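Local coordinates for protein DNA polymerase sliding clamp (Archaeoglobus fulgidus, PDB 1RWZ) that forms a homotrimeric ring through which DNA passes and probably serves as a moving platform that tethers DNA polymerase and other proteins to DNA during replication, at residues L10-T15 against I81-L86; K130-A135 against G208-I213; R26-E31 against R117-I122. All blocks are in the same frame, centred on the assembly; numbering follows the deposited sequence.

Contact 1: residues L10-T15 against I81-L86; sequences LLKTVT and ISTKDL
The flat carbonyl group of Ile81 is met at its oxygen end by the ammonium group of Lys12: NZ stands 2.9 Å from Ile81 O, tilted 17° from the carbonyl plane. This hydrogen bond joins helix 8-19 to the loop between helix 71-78 and strand 86-91 in the N-terminal domain of the PCNA fold, whose helices line the central hole of the ring. A second flat group, the carboxylate of Asp85, acts within the loop itself; its OD1 receives Ser82 N at 2.9 Å from above the carboxylate plane, 51° out of it, and so braces the type I turn from Ser82 to Asp85. Lys12 illustrates how a flexible chain can be put to work through both its amine and its methylenes. Its bend at chi3 (68°) turns CE out of the extended path, and a second bend at chi4 brings NZ to Ile81 O and also to Ser78 O, so that one amine grips two backbone oxygens. The chain's methylenes are used as well, since CE packs on Thr83 CG2 at 3.9 Å where the two side chains are set roughly perpendicular. Deeper down, Leu11 CD2 approaches Ile81 CD1 at 4.3 Å, and Ile81 also touches Phe101 of strand 96-101. Backbone hydrogen bonds between Thr83 and Glu9 and between Asp85 and Gly8 hold the turn against the start of the helix. Within the turn, Ser82 OG accepts Lys84 N at 3.2 Å, completing an ST turn.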
loop_
_atom_site.group_PDB
_atom_site.type_symbol
_atom_site.label_atom_id
_atom_site.label_comp_id
_atom_site.label_asym_id
_atom_site.label_seq_id
_atom_site.Cartn_x
_atom_site.Cartn_y
_atom_site.Cartn_z
ATOM N N LEU A 10 0.645 21.964 3.098
ATOM C CA LEU A 10 -0.347 22.880 3.653
ATOM C C LEU A 10 -1.583 22.925 2.761
ATOM O O LEU A 10 -2.714 22.816 3.242
ATOM C CB LEU A 10 0.248 24.280 3.807
ATOM C CG LEU A 10 -0.625 25.369 4.442
ATOM C CD1 LEU A 10 -1.202 24.884 5.776
ATOM C CD2 LEU A 10 0.222 26.615 4.646
ATOM N N LEU A 11 -1.379 23.065 1.458
ATOM C CA LEU A 11 -2.520 23.119 0.545
ATOM C C LEU A 11 -3.283 21.791 0.512
ATOM O O LEU A 11 -4.516 21.767 0.564
ATOM C CB LEU A 11 -2.056 23.485 -0.869
ATOM C CG LEU A 11 -3.147 23.561 -1.951
ATOM C CD1 LEU A 11 -4.264 24.490 -1.509
ATOM C CD2 LEU A 11 -2.544 24.059 -3.247
ATOM N N LYS A 12 -2.550 20.688 0.436
ATOM C CA LYS A 12 -3.171 19.364 0.371
ATOM C C LYS A 12 -4.007 19.044 1.606
ATOM O O LYS A 12 -5.134 18.545 1.504
ATOM C CB LYS A 12 -2.089 18.291 0.182
ATOM C CG LYS A 12 -1.345 18.398 -1.156
ATOM C CD LYS A 12 -0.050 17.577 -1.179
ATOM C CE LYS A 12 -0.295 16.072 -1.142
ATOM N NZ LYS A 12 -0.887 15.563 -2.413
ATOM N N THR A 13 -3.459 19.346 2.775
ATOM C CA THR A 13 -4.152 19.061 4.023
ATOM C C THR A 13 -5.407 19.898 4.237
ATOM O O THR A 13 -6.448 19.363 4.628
ATOM C CB THR A 13 -3.191 19.228 5.221
ATOM O OG1 THR A 13 -2.184 18.214 5.147
ATOM C CG2 THR A 13 -3.938 19.088 6.543
ATOM N N VAL A 14 -5.325 21.198 3.973
ATOM C CA VAL A 14 -6.480 22.069 4.156
ATOM C C VAL A 14 -7.553 21.775 3.105
ATOM O O VAL A 14 -8.752 21.852 3.383
ATOM C CB VAL A 14 -6.065 23.550 4.093
ATOM C CG1 VAL A 14 -7.289 24.440 4.104
ATOM C CG2 VAL A 14 -5.178 23.880 5.299
ATOM N N THR A 15 -7.119 21.432 1.899
ATOM C CA THR A 15 -8.062 21.106 0.834
ATOM C C THR A 15 -8.803 19.833 1.222
ATOM O O THR A 15 -10.030 19.747 1.096
ATOM C CB THR A 15 -7.323 20.897 -0.514
ATOM O OG1 THR A 15 -6.766 22.146 -0.942
ATOM C CG2 THR A 15 -8.284 20.393 -1.587
ATOM N N ILE A 81 0.328 17.069 -6.602
ATOM C CA ILE A 81 1.275 17.955 -5.938
ATOM C C ILE A 81 1.968 17.192 -4.812
ATOM O O ILE A 81 1.332 16.423 -4.085
ATOM C CB ILE A 81 0.561 19.191 -5.334
ATOM C CG1 ILE A 81 -0.139 19.980 -6.442
ATOM C CG2 ILE A 81 1.568 20.067 -4.596
ATOM C CD1 ILE A 81 -0.921 21.190 -5.949
ATOM N N SER A 82 3.272 17.399 -4.677
ATOM C CA SER A 82 4.045 16.739 -3.633
ATOM C C SER A 82 3.995 17.567 -2.353
ATOM O O SER A 82 3.897 18.792 -2.405
ATOM C CB SER A 82 5.501 16.573 -4.077
ATOM O OG SER A 82 6.305 16.107 -3.006
ATOM N N THR A 83 4.055 16.899 -1.205
ATOM C CA THR A 83 4.028 17.605 0.070
ATOM C C THR A 83 5.245 18.518 0.179
ATOM O O THR A 83 5.217 19.519 0.901
ATOM C CB THR A 83 4.034 16.629 1.266
ATOM O OG1 THR A 83 5.191 15.788 1.196
ATOM C CG2 THR A 83 2.777 15.771 1.262
ATOM N N LYS A 84 6.304 18.174 -0.553
ATOM C CA LYS A 84 7.540 18.953 -0.538
ATOM C C LYS A 84 7.638 20.010 -1.640
ATOM O O LYS A 84 8.635 20.727 -1.739
ATOM C CB LYS A 84 8.746 18.016 -0.607
ATOM C CG LYS A 84 8.939 17.196 0.660
ATOM C CD LYS A 84 10.203 16.354 0.594
ATOM C CE LYS A 84 10.480 15.675 1.927
ATOM N NZ LYS A 84 11.746 14.891 1.891
ATOM N N ASP A 85 6.609 20.102 -2.472
ATOM C CA ASP A 85 6.579 21.102 -3.534
ATOM C C ASP A 85 6.147 22.419 -2.899
ATOM O O ASP A 85 5.469 22.418 -1.871
ATOM C CB ASP A 85 5.525 20.743 -4.590
ATOM C CG ASP A 85 5.993 19.691 -5.572
ATOM O OD1 ASP A 85 5.117 19.052 -6.200
ATOM O OD2 ASP A 85 7.220 19.514 -5.731
ATOM N N LEU A 86 6.557 23.537 -3.486
ATOM C CA LEU A 86 6.094 24.834 -3.009
ATOM C C LEU A 86 5.014 25.156 -4.030
ATOM O O LEU A 86 5.212 24.947 -5.230
ATOM C CB LEU A 86 7.181 25.909 -3.067
ATOM C CG LEU A 86 8.073 26.095 -1.838
ATOM C CD1 LEU A 86 8.872 27.385 -1.998
ATOM C CD2 LEU A 86 7.225 26.162 -0.578
#

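Contact 2: residues K130-A135 against G208-I213; sequences KIVMDA and GDLLTI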
loop_
_atom_site.group_PDB
_atom_site.type_symbol
_atom_site.label_atom_id
_atom_site.label_comp_id
_atom_site.label_asym_id
_atom_site.label_seq_id
_atom_site.Cartn_x
_atom_site.Cartn_y
_atom_site.Cartn_z
ATOM N N LYS A 130 -12.112 21.672 28.566
ATOM C CA LYS A 130 -11.090 21.932 27.559
ATOM C C LYS A 130 -10.012 20.873 27.736
ATOM O O LYS A 130 -9.416 20.759 28.809
ATOM C CB LYS A 130 -10.482 23.322 27.745
ATOM C CG LYS A 130 -9.449 23.665 26.683
ATOM C CD LYS A 130 -8.821 25.026 26.935
ATOM C CE LYS A 130 -7.719 25.305 25.925
ATOM N NZ LYS A 130 -7.057 26.614 26.198
ATOM N N ILE A 131 -9.769 20.108 26.677
ATOM C CA ILE A 131 -8.794 19.028 26.707
ATOM C C ILE A 131 -7.804 19.189 25.561
ATOM O O ILE A 131 -8.209 19.301 24.407
ATOM C CB ILE A 131 -9.501 17.651 26.548
ATOM C CG1 ILE A 131 -10.615 17.501 27.589
ATOM C CG2 ILE A 131 -8.497 16.524 26.700
ATOM C CD1 ILE A 131 -12.014 17.706 27.025
ATOM N N VAL A 132 -6.512 19.205 25.879
ATOM C CA VAL A 132 -5.482 19.335 24.850
ATOM C C VAL A 132 -4.646 18.058 24.848
ATOM O O VAL A 132 -4.132 17.636 25.888
ATOM C CB VAL A 132 -4.572 20.560 25.104
ATOM C CG1 VAL A 132 -3.544 20.693 23.975
ATOM C CG2 VAL A 132 -5.417 21.823 25.181
ATOM N N MET A 133 -4.529 17.439 23.677
ATOM C CA MET A 133 -3.791 16.188 23.539
ATOM C C MET A 133 -3.196 16.055 22.148
ATOM O O MET A 133 -3.345 16.938 21.305
ATOM C CB MET A 133 -4.733 15.002 23.792
ATOM C CG MET A 133 -5.898 14.924 22.804
ATOM S SD MET A 133 -7.093 13.616 23.194
ATOM C CE MET A 133 -6.074 12.187 22.957
ATOM N N ASP A 134 -2.511 14.941 21.917
ATOM C CA ASP A 134 -1.920 14.674 20.615
ATOM C C ASP A 134 -3.032 14.158 19.705
ATOM O O ASP A 134 -3.783 13.268 20.094
ATOM C CB ASP A 134 -0.840 13.606 20.735
ATOM C CG ASP A 134 -0.183 13.305 19.408
ATOM O OD1 ASP A 134 0.723 14.062 19.009
ATOM O OD2 ASP A 134 -0.588 12.320 18.757
ATOM N N ALA A 135 -3.132 14.715 18.503
ATOM C CA ALA A 135 -4.169 14.313 17.553
ATOM C C ALA A 135 -4.035 12.853 17.128
ATOM O O ALA A 135 -5.034 12.188 16.846
ATOM C CB ALA A 135 -4.133 15.218 16.330
ATOM N N GLY A 208 1.858 14.134 16.439
ATOM C CA GLY A 208 2.594 15.378 16.318
ATOM C C GLY A 208 1.722 16.601 16.119
ATOM O O GLY A 208 2.183 17.729 16.300
ATOM N N ASP A 209 0.470 16.392 15.721
ATOM C CA ASP A 209 -0.454 17.509 15.530
ATOM C C ASP A 209 -1.178 17.730 16.852
ATOM O O ASP A 209 -1.463 16.776 17.573
ATOM C CB ASP A 209 -1.472 17.196 14.425
ATOM C CG ASP A 209 -0.837 17.116 13.045
ATOM O OD1 ASP A 209 0.006 17.980 12.728
ATOM O OD2 ASP A 209 -1.191 16.200 12.270
ATOM N N LEU A 210 -1.470 18.984 17.179
ATOM C CA LEU A 210 -2.149 19.281 18.434
ATOM C C LEU A 210 -3.660 19.278 18.246
ATOM O O LEU A 210 -4.166 19.693 17.203
ATOM C CB LEU A 210 -1.721 20.654 18.965
ATOM C CG LEU A 210 -2.062 20.954 20.427
ATOM C CD1 LEU A 210 -1.177 20.097 21.337
ATOM C CD2 LEU A 210 -1.842 22.437 20.724
ATOM N N LEU A 211 -4.371 18.784 19.251
ATOM C CA LEU A 211 -5.829 18.769 19.213
ATOM C C LEU A 211 -6.348 19.352 20.510
ATOM O O LEU A 211 -5.938 18.935 21.591
ATOM C CB LEU A 211 -6.372 17.345 19.057
ATOM C CG LEU A 211 -7.882 17.207 19.309
ATOM C CD1 LEU A 211 -8.678 18.035 18.292
ATOM C CD2 LEU A 211 -8.267 15.749 19.232
ATOM N N THR A 212 -7.233 20.337 20.398
ATOM C CA THR A 212 -7.844 20.948 21.565
ATOM C C THR A 212 -9.323 20.636 21.440
ATOM O O THR A 212 -9.957 20.988 20.442
ATOM C CB THR A 212 -7.660 22.474 21.580
ATOM O OG1 THR A 212 -6.263 22.783 21.660
ATOM C CG2 THR A 212 -8.392 23.094 22.782
ATOM N N ILE A 213 -9.860 19.962 22.446
ATOM C CA ILE A 213 -11.270 19.597 22.446
ATOM C C ILE A 213 -12.029 20.501 23.405
ATOM O O ILE A 213 -11.616 20.667 24.550
ATOM C CB ILE A 213 -11.468 18.146 22.929
ATOM C CG1 ILE A 213 -10.644 17.187 22.066
ATOM C CG2 ILE A 213 -12.960 17.783 22.897
ATOM C CD1 ILE A 213 -10.625 15.758 22.592
#
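Met133, Leu211, Ile131 and Ile213 form the apolar centre of this contact, all four on one face of an antiparallel strand pair. Strands 129-134 and 210-215 are neighbours in the sheet that runs through both domains of the PCNA fold. On this face Met133 SD reaches Ile213 CD1 at 4.2 Å, the two side chains crossing obliquely, while Ile131 CB and Ile213 CB stand 4.1 Å apart. Met133 takes its place by putting CG between its backbone N and carbonyl carbon (chi1 61°), and Phe138 packs on Met133, Leu211 and Ile213, so helix 135-146 covers this face of the sheet. The opposite face carries Val132 and Thr212, whose side chains run alongside each other in the same direction; Val132 CG2 comes within 3.7 Å of Thr212 OG1. Leu210 bends its end back toward this pair, bringing CD1 to 3.6 Å from Val132 CG1, and Ile182 touches both Val132 and Leu210. Between the faces, the hydrogen-bonded pairs Ile131 with Ile213 and Met133 with Leu211 each make two backbone bonds, and Met133 N lies 2.9 Å from Leu211 O. At the polar edge the strand gives way to a helix: Ala135 N binds Asp209 O at 2.8 Å, and Asp134 is the N-cap, its OD2 bonded to Glu137 N. The other carboxylate oxygen, Asp134 OD1, turns its syn lone pair to Gly208 N at 2.8 Å.

Contact 3: residues R26-E31 against R117-I122; sequences RIHFLE and RKEPRI
The side chains of Arg26 and Glu119 run past one another in opposing directions, whereas His28 and Glu119 meet tip to tip. Glu119, its CG anti to the backbone N (chi1 -166°) and its chain bent at chi2, therefore serves two strand residues at once, its carboxylate nearly perpendicular to both flat partners: 82° from the Arg26 guanidinium plane and 83° from the His28 ring. His28 NE2 gives a hydrogen bond of 2.7 Å to Glu119 OE1, which lies at the ring edge but is met from above the carboxylate plane. Glu119 OE2 lies alongside the Arg26 chain, 3.3 Å from CD, and forms a weak, salt-bridging bond with NH1. That NH1 makes a nearly straight bond to Arg117 O, which lies in the guanidinium plane, though NH1 stands above the carbonyl plane; the modelled 2.5 Å is doubtfully short. The contact thus holds the loop that connects the two domains, a region that in PCNA relatives takes part in binding partner proteins, against strand 24-30. His28 ND1 is bonded to Thr66 OG1, which helps fix the ring. With a guanidinium beside one oxygen and an imidazole N-H on the other, Glu119 is probably kept ionised.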
loop_
_atom_site.group_PDB
_atom_site.type_symbol
_atom_site.label_atom_id
_atom_site.label_comp_id
_atom_site.label_asym_id
_atom_site.label_seq_id
_atom_site.Cartn_x
_atom_site.Cartn_y
_atom_site.Cartn_z
ATOM N N ARG A 26 -16.380 28.894 -0.198
ATOM C CA ARG A 26 -15.928 30.267 -0.345
ATOM C C ARG A 26 -14.598 30.357 0.386
ATOM O O ARG A 26 -14.495 29.940 1.538
ATOM C CB ARG A 26 -16.894 31.254 0.315
ATOM C CG ARG A 26 -18.212 31.481 -0.406
ATOM C CD ARG A 26 -18.893 32.725 0.170
ATOM N NE ARG A 26 -20.271 32.883 -0.286
ATOM C CZ ARG A 26 -21.238 32.006 -0.041
ATOM N NH1 ARG A 26 -20.972 30.910 0.654
ATOM N NH2 ARG A 26 -22.468 32.226 -0.487
ATOM N N ILE A 27 -13.585 30.892 -0.283
ATOM C CA ILE A 27 -12.271 31.051 0.330
ATOM C C ILE A 27 -12.005 32.540 0.465
ATOM O O ILE A 27 -12.016 33.273 -0.523
ATOM C CB ILE A 27 -11.155 30.432 -0.535
ATOM C CG1 ILE A 27 -11.471 28.963 -0.824
ATOM C CG2 ILE A 27 -9.814 30.584 0.175
ATOM C CD1 ILE A 27 -11.668 28.117 0.399
ATOM N N HIS A 28 -11.769 32.983 1.693
ATOM C CA HIS A 28 -11.516 34.389 1.961
ATOM C C HIS A 28 -10.035 34.666 2.151
ATOM O O HIS A 28 -9.380 34.031 2.978
ATOM C CB HIS A 28 -12.244 34.827 3.237
ATOM C CG HIS A 28 -13.716 34.551 3.226
ATOM N ND1 HIS A 28 -14.628 35.399 2.636
ATOM C CD2 HIS A 28 -14.430 33.514 3.722
ATOM C CE1 HIS A 28 -15.843 34.893 2.766
ATOM N NE2 HIS A 28 -15.750 33.750 3.420
ATOM N N PHE A 29 -9.509 35.606 1.375
ATOM C CA PHE A 29 -8.122 36.005 1.524
ATOM C C PHE A 29 -8.197 37.328 2.269
ATOM O O PHE A 29 -8.484 38.377 1.684
ATOM C CB PHE A 29 -7.443 36.178 0.168
ATOM C CG PHE A 29 -7.101 34.879 -0.496
ATOM C CD1 PHE A 29 -8.052 34.193 -1.245
ATOM C CD2 PHE A 29 -5.839 34.317 -0.337
ATOM C CE1 PHE A 29 -7.749 32.961 -1.825
ATOM C CE2 PHE A 29 -5.526 33.086 -0.912
ATOM C CZ PHE A 29 -6.482 32.407 -1.657
ATOM N N LEU A 30 -7.967 37.259 3.575
ATOM C CA LEU A 30 -8.032 38.432 4.439
ATOM C C LEU A 30 -6.644 38.974 4.736
ATOM O O LEU A 30 -5.644 38.304 4.495
ATOM C CB LEU A 30 -8.726 38.062 5.750
ATOM C CG LEU A 30 -10.039 37.285 5.621
ATOM C CD1 LEU A 30 -10.524 36.892 7.006
ATOM C CD2 LEU A 30 -11.080 38.127 4.897
ATOM N N GLU A 31 -6.581 40.190 5.264
ATOM C CA GLU A 31 -5.293 40.781 5.586
ATOM C C GLU A 31 -4.529 39.893 6.568
ATOM O O GLU A 31 -3.307 39.764 6.479
ATOM C CB GLU A 31 -5.479 42.178 6.185
ATOM C CG GLU A 31 -5.994 43.210 5.190
ATOM C CD GLU A 31 -5.002 43.507 4.070
ATOM O OE1 GLU A 31 -5.384 44.219 3.115
ATOM O OE2 GLU A 31 -3.844 43.038 4.140
ATOM N N ARG A 117 -23.568 27.919 -1.414
ATOM C CA ARG A 117 -24.419 27.983 -0.234
ATOM C C ARG A 117 -23.994 29.100 0.710
ATOM O O ARG A 117 -22.811 29.248 1.018
ATOM C CB ARG A 117 -24.395 26.650 0.513
ATOM C CG ARG A 117 -25.102 26.710 1.855
ATOM C CD ARG A 117 -25.124 25.364 2.551
ATOM N NE ARG A 117 -25.702 25.478 3.889
ATOM C CZ ARG A 117 -25.941 24.446 4.691
ATOM N NH1 ARG A 117 -25.657 23.212 4.293
ATOM N NH2 ARG A 117 -26.462 24.652 5.894
ATOM N N LYS A 118 -24.974 29.876 1.165
ATOM C CA LYS A 118 -24.747 30.993 2.079
ATOM C C LYS A 118 -23.659 30.718 3.106
ATOM O O LYS A 118 -23.567 29.623 3.658
ATOM C CB LYS A 118 -26.046 31.348 2.811
ATOM C CG LYS A 118 -27.071 32.089 1.967
ATOM C CD LYS A 118 -26.601 33.502 1.646
ATOM C CE LYS A 118 -27.662 34.281 0.883
ATOM N NZ LYS A 118 -27.231 35.681 0.600
ATOM N N GLU A 119 -22.837 31.731 3.360
ATOM C CA GLU A 119 -21.755 31.623 4.328
ATOM C C GLU A 119 -22.357 31.364 5.709
ATOM O O GLU A 119 -23.145 32.168 6.209
ATOM C CB GLU A 119 -20.955 32.926 4.347
ATOM C CG GLU A 119 -19.616 32.842 5.051
ATOM C CD GLU A 119 -18.593 32.051 4.263
ATOM O OE1 GLU A 119 -17.413 32.056 4.662
ATOM O OE2 GLU A 119 -18.962 31.425 3.247
ATOM N N PRO A 120 -21.998 30.235 6.344
ATOM C CA PRO A 120 -22.522 29.896 7.671
ATOM C C PRO A 120 -21.902 30.721 8.798
ATOM O O PRO A 120 -20.774 31.199 8.681
ATOM C CB PRO A 120 -22.194 28.413 7.797
ATOM C CG PRO A 120 -20.888 28.316 7.076
ATOM C CD PRO A 120 -21.134 29.156 5.832
ATOM N N ARG A 121 -22.647 30.888 9.887
ATOM C CA ARG A 121 -22.163 31.645 11.035
ATOM C C ARG A 121 -21.496 30.714 12.042
ATOM O O ARG A 121 -21.887 29.558 12.185
ATOM C CB ARG A 121 -23.315 32.388 11.721
ATOM C CG ARG A 121 -23.918 33.522 10.902
ATOM C CD ARG A 121 -24.936 34.304 11.725
ATOM N NE ARG A 121 -25.480 35.446 10.995
ATOM C CZ ARG A 121 -26.342 36.320 11.508
ATOM N NH1 ARG A 121 -26.763 36.186 12.761
ATOM N NH2 ARG A 121 -26.783 37.330 10.770
ATOM N N ILE A 122 -20.485 31.226 12.736
ATOM C CA ILE A 122 -19.773 30.439 13.736
ATOM C C ILE A 122 -20.547 30.457 15.051
ATOM O O ILE A 122 -20.764 31.514 15.640
ATOM C CB ILE A 122 -18.356 31.002 13.983
ATOM C CG1 ILE A 122 -17.547 30.959 12.683
ATOM C CG2 ILE A 122 -17.658 30.195 15.073
ATOM C CD1 ILE A 122 -16.177 31.594 12.789
HETATM O O HOH W 1 -15.750 30.405 3.908
HETATM O O HOH W 2 -24.465 34.598 -0.543
#

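Followed from the N terminus, the chain opens contact 1 on helix 8-19 and then contact 3 on the strand that comes next, 24-30. Contact 1 closes first, when the chain reaches 81-86 after helix 71-78; contact 3 closes later, at 117-122 in the connection between the domains. Their segments alternate, so these two loops cross. Contact 2 opens only at 130-135 and closes at 208-213, in series with both, and spans much of the C-terminal domain. Contact 1 thus ties a helix to a turn of its own domain, while contacts 2 and 3 reach the same long sheet on opposite sides of the chain's centre, their own centres 25 Å apart.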